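Local coordinates for protein peptide from Structure-specific endonuclease subunit SLX4 (Saccharomyces cerevisiae, PDB 6J0Y) that probably supplies the Rtt107-interacting motif through which the endonuclease subunit SLX4 is recruited to its partner protein Rtt107, at residues B[6-11]-B[26-31]. Sequence-based numbering, arbitrary orientation.
Sequences GSSIRV and VKHNFY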
ATOM      1  N   GLY B   6     -15.911   9.569 -20.060  1.00 46.13           N
ATOM      2  CA  GLY B   6     -14.887  10.537 -20.392  1.00 45.51           C
ATOM      3  C   GLY B   6     -13.611  10.428 -19.590  1.00 39.55           C
ATOM      4  O   GLY B   6     -12.607  11.057 -19.962  1.00 39.05           O
ATOM      5  N   SER B   7     -13.605   9.669 -18.494  1.00 39.13           N
ATOM      6  CA  SER B   7     -12.367   9.486 -17.751  1.00 30.45           C
ATOM      7  C   SER B   7     -11.454   8.516 -18.495  1.00 33.17           C
ATOM      8  O   SER B   7     -11.831   7.910 -19.504  1.00 29.61           O
ATOM      9  CB  SER B   7     -12.648   8.984 -16.334  1.00 35.67           C
ATOM     10  OG  SER B   7     -13.213   7.689 -16.367  1.00 38.80           O
ATOM     11  N   SER B   8     -10.236   8.362 -17.974  1.00 30.98           N
ATOM     12  CA  SER B   8      -9.213   7.571 -18.629  1.00 28.71           C
ATOM     13  C   SER B   8      -8.517   6.667 -17.621  1.00 23.94           C
ATOM     14  O   SER B   8      -8.681   6.795 -16.405  1.00 26.53           O
ATOM     15  CB  SER B   8      -8.169   8.464 -19.318  1.00 32.56           C
ATOM     16  OG  SER B   8      -7.473   9.251 -18.368  1.00 26.94           O
ATOM     17  N   ILE B   9      -7.715   5.754 -18.162  1.00 22.76           N
ATOM     18  CA  ILE B   9      -6.852   4.900 -17.357  1.00 21.99           C
ATOM     19  C   ILE B   9      -5.441   5.041 -17.897  1.00 21.85           C
ATOM     20  O   ILE B   9      -5.234   5.355 -19.075  1.00 22.88           O
ATOM     21  CB  ILE B   9      -7.294   3.423 -17.385  1.00 22.16           C
ATOM     22  CG1 ILE B   9      -7.265   2.891 -18.824  1.00 22.64           C
ATOM     23  CG2 ILE B   9      -8.692   3.257 -16.759  1.00 24.36           C
ATOM     24  CD1 ILE B   9      -7.593   1.399 -18.918  1.00 25.55           C
ATOM     25  N   ARG B  10      -4.469   4.768 -17.031  1.00 21.40           N
ATOM     26  CA  ARG B  10      -3.049   4.800 -17.377  1.00 23.35           C
ATOM     27  C   ARG B  10      -2.615   3.437 -17.902  1.00 23.43           C
ATOM     28  O   ARG B  10      -2.895   2.421 -17.269  1.00 23.95           O
ATOM     29  CB  ARG B  10      -2.218   5.150 -16.138  1.00 21.89           C
ATOM     30  CG  ARG B  10      -2.295   6.631 -15.738  1.00 24.93           C
ATOM     31  CD  ARG B  10      -2.112   6.819 -14.229  1.00 21.92           C
ATOM     32  NE  ARG B  10      -0.996   6.075 -13.629  1.00 18.87           N
ATOM     33  CZ  ARG B  10       0.296   6.309 -13.847  1.00 19.54           C
ATOM     34  NH1 ARG B  10       0.687   7.250 -14.711  1.00 20.57           N
ATOM     35  NH2 ARG B  10       1.196   5.567 -13.198  1.00 22.36           N
ATOM     36  N   VAL B  11      -1.930   3.421 -19.049  1.00 23.40           N
ATOM     37  CA  VAL B  11      -1.403   2.189 -19.631  1.00 22.36           C
ATOM     38  C   VAL B  11       0.075   2.392 -19.934  1.00 24.11           C
ATOM     39  O   VAL B  11       0.436   3.327 -20.656  1.00 25.08           O
ATOM     40  CB  VAL B  11      -2.151   1.767 -20.908  1.00 20.99           C
ATOM     41  CG1 VAL B  11      -1.635   0.405 -21.382  1.00 23.29           C
ATOM     42  CG2 VAL B  11      -3.667   1.686 -20.657  1.00 21.30           C
ATOM     43  N   VAL B  26      -9.397   5.799 -27.895  1.00 39.52           N
ATOM     44  CA  VAL B  26      -9.146   7.239 -27.884  1.00 41.55           C
ATOM     45  C   VAL B  26      -8.043   7.533 -26.875  1.00 34.23           C
ATOM     46  O   VAL B  26      -8.195   7.254 -25.679  1.00 29.31           O
ATOM     47  CB  VAL B  26     -10.426   8.023 -27.550  1.00 40.59           C
ATOM     48  CG1 VAL B  26     -10.123   9.506 -27.406  1.00 38.96           C
ATOM     49  CG2 VAL B  26     -11.480   7.792 -28.615  1.00 40.90           C
ATOM     50  N   LYS B  27      -6.922   8.077 -27.356  1.00 32.24           N
ATOM     51  CA  LYS B  27      -5.807   8.469 -26.501  1.00 31.70           C
ATOM     52  C   LYS B  27      -5.977   9.926 -26.090  1.00 30.41           C
ATOM     53  O   LYS B  27      -5.972  10.816 -26.947  1.00 35.26           O
ATOM     54  CB  LYS B  27      -4.473   8.292 -27.227  1.00 37.25           C
ATOM     55  CG  LYS B  27      -4.173   6.881 -27.698  1.00 47.88           C
ATOM     56  CD  LYS B  27      -3.128   6.908 -28.811  1.00 63.63           C
ATOM     57  CE  LYS B  27      -2.612   5.515 -29.137  1.00 72.50           C
ATOM     58  NZ  LYS B  27      -1.842   5.471 -30.416  1.00 78.59           N
ATOM     59  N   HIS B  28      -6.105  10.176 -24.785  1.00 28.06           N
ATOM     60  CA  HIS B  28      -6.118  11.560 -24.313  1.00 27.41           C
ATOM     61  C   HIS B  28      -4.728  12.172 -24.388  1.00 25.35           C
ATOM     62  O   HIS B  28      -4.561  13.307 -24.852  1.00 27.09           O
ATOM     63  CB  HIS B  28      -6.646  11.640 -22.879  1.00 24.81           C
ATOM     64  CG  HIS B  28      -8.126  11.441 -22.779  1.00 26.69           C
ATOM     65  ND1 HIS B  28      -8.782  11.328 -21.573  1.00 31.38           N
ATOM     66  CD2 HIS B  28      -9.076  11.353 -23.736  1.00 33.13           C
ATOM     67  CE1 HIS B  28     -10.075  11.173 -21.791  1.00 26.14           C
ATOM     68  NE2 HIS B  28     -10.282  11.189 -23.096  1.00 37.00           N
ATOM     69  N   ASN B  29      -3.723  11.443 -23.909  1.00 26.44           N
ATOM     70  CA  ASN B  29      -2.348  11.918 -23.915  1.00 25.07           C
ATOM     71  C   ASN B  29      -1.408  10.719 -23.962  1.00 21.47           C
ATOM     72  O   ASN B  29      -1.792   9.585 -23.677  1.00 23.83           O
ATOM     73  CB  ASN B  29      -1.979  12.743 -22.664  1.00 29.47           C
ATOM     74  CG  ASN B  29      -3.069  13.682 -22.215  1.00 35.88           C
ATOM     75  OD1 ASN B  29      -3.160  14.814 -22.699  1.00 33.29           O
ATOM     76  ND2 ASN B  29      -3.892  13.232 -21.258  1.00 33.33           N
ATOM     77  N   PHE B  30      -0.164  10.998 -24.313  1.00 21.57           N
ATOM     78  CA  PHE B  30       0.909  10.006 -24.247  1.00 27.95           C
ATOM     79  C   PHE B  30       2.142  10.725 -23.714  1.00 20.95           C
ATOM     80  O   PHE B  30       2.416  11.853 -24.121  1.00 23.54           O
ATOM     81  CB  PHE B  30       1.084   9.367 -25.661  1.00 40.43           C
ATOM     82  CG  PHE B  30       2.511   9.209 -26.150  1.00 58.90           C
ATOM     83  CD1 PHE B  30       2.995   7.949 -26.447  1.00 67.57           C
ATOM     84  CD2 PHE B  30       3.332  10.303 -26.410  1.00 70.00           C
ATOM     85  CE1 PHE B  30       4.276   7.778 -26.939  1.00 71.22           C
ATOM     86  CE2 PHE B  30       4.627  10.132 -26.871  1.00 71.82           C
ATOM     87  CZ  PHE B  30       5.099   8.866 -27.137  1.00 73.50           C
ATOM     88  N   TYR B  31       2.899  10.082 -22.813  1.00 20.91           N
ATOM     89  CA  TYR B  31       4.065  10.717 -22.210  1.00 20.85           C
ATOM     90  C   TYR B  31       5.255   9.773 -22.313  1.00 21.49           C
ATOM     91  O   TYR B  31       5.133   8.588 -21.998  1.00 22.27           O
ATOM     92  CB  TYR B  31       3.845  11.083 -20.739  1.00 23.33           C
ATOM     93  CG  TYR B  31       2.487  11.676 -20.418  1.00 28.43           C
ATOM     94  CD1 TYR B  31       2.209  13.004 -20.709  1.00 32.22           C
ATOM     95  CD2 TYR B  31       1.500  10.913 -19.786  1.00 33.85           C
ATOM     96  CE1 TYR B  31       0.981  13.561 -20.412  1.00 29.12           C
ATOM     97  CE2 TYR B  31       0.256  11.466 -19.480  1.00 30.02           C
ATOM     98  CZ  TYR B  31       0.010  12.791 -19.798  1.00 32.12           C
ATOM     99  OH  TYR B  31      -1.213  13.365 -19.508  1.00 34.13           O
TER
HETATM  100  O   HOH W   1      -7.786  11.668 -19.358  1.00 37.76           O
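The imidazole of His-28 meets the backbone carbonyl of Gly-6 with its CE1 edge and sets its ND1 corner beside Ser-8. The pair illustrates how segments on the two outer strands of a three-stranded antiparallel sheet can meet although strand 49-55 is the middle one: the contact lies where 6-11 enters strand 8-14, with His-28 at a corner of the chain near the start of strand 27-32, and the His-28 ring and a water close the distance between the segments. Gly-6 O lies at the ring edge, in its plane, 3.1 Å from His-28 CE1, a close approach of a polarised C-H to an oxygen. Ser-8 CB comes in obliquely, 3.7 Å from His-28 ND1. The serine hydroxyl makes no direct bond to the ring, its OG being 4.0 Å from His-28 ND1, and a water fills the role of go-between. That water is 2.6 Å from Ser-8 OG and 2.5 Å from His-28 ND1, so both ring nitrogens are engaged, since NE2 is hydrogen-bonded to Gln-55 OE1 beyond the two segments. With CG anti to its carbonyl carbon (chi1 -74°), His-28 brings the ring beside Gly-6 and Ser-8, and the two nitrogen partners probably limit its rotation. Replacing His-28 by an alanine removes the ring, which is likely to leave Gln-55 OE1 and the bridging water without their mates and a gap beside Ser-8 CB.

Further out, strand 49-55 pairs through its backbone with both segments, Ile-9 with Ile-54 and His-28 with Asp-53, and Ser-7 pairs with Leu-56 just beyond its end. Across the sheet, Ser-8 also rests against Asp-53, whose OD2 accepts hydrogen bonds from Asn-29 ND2 and Tyr-31 OH.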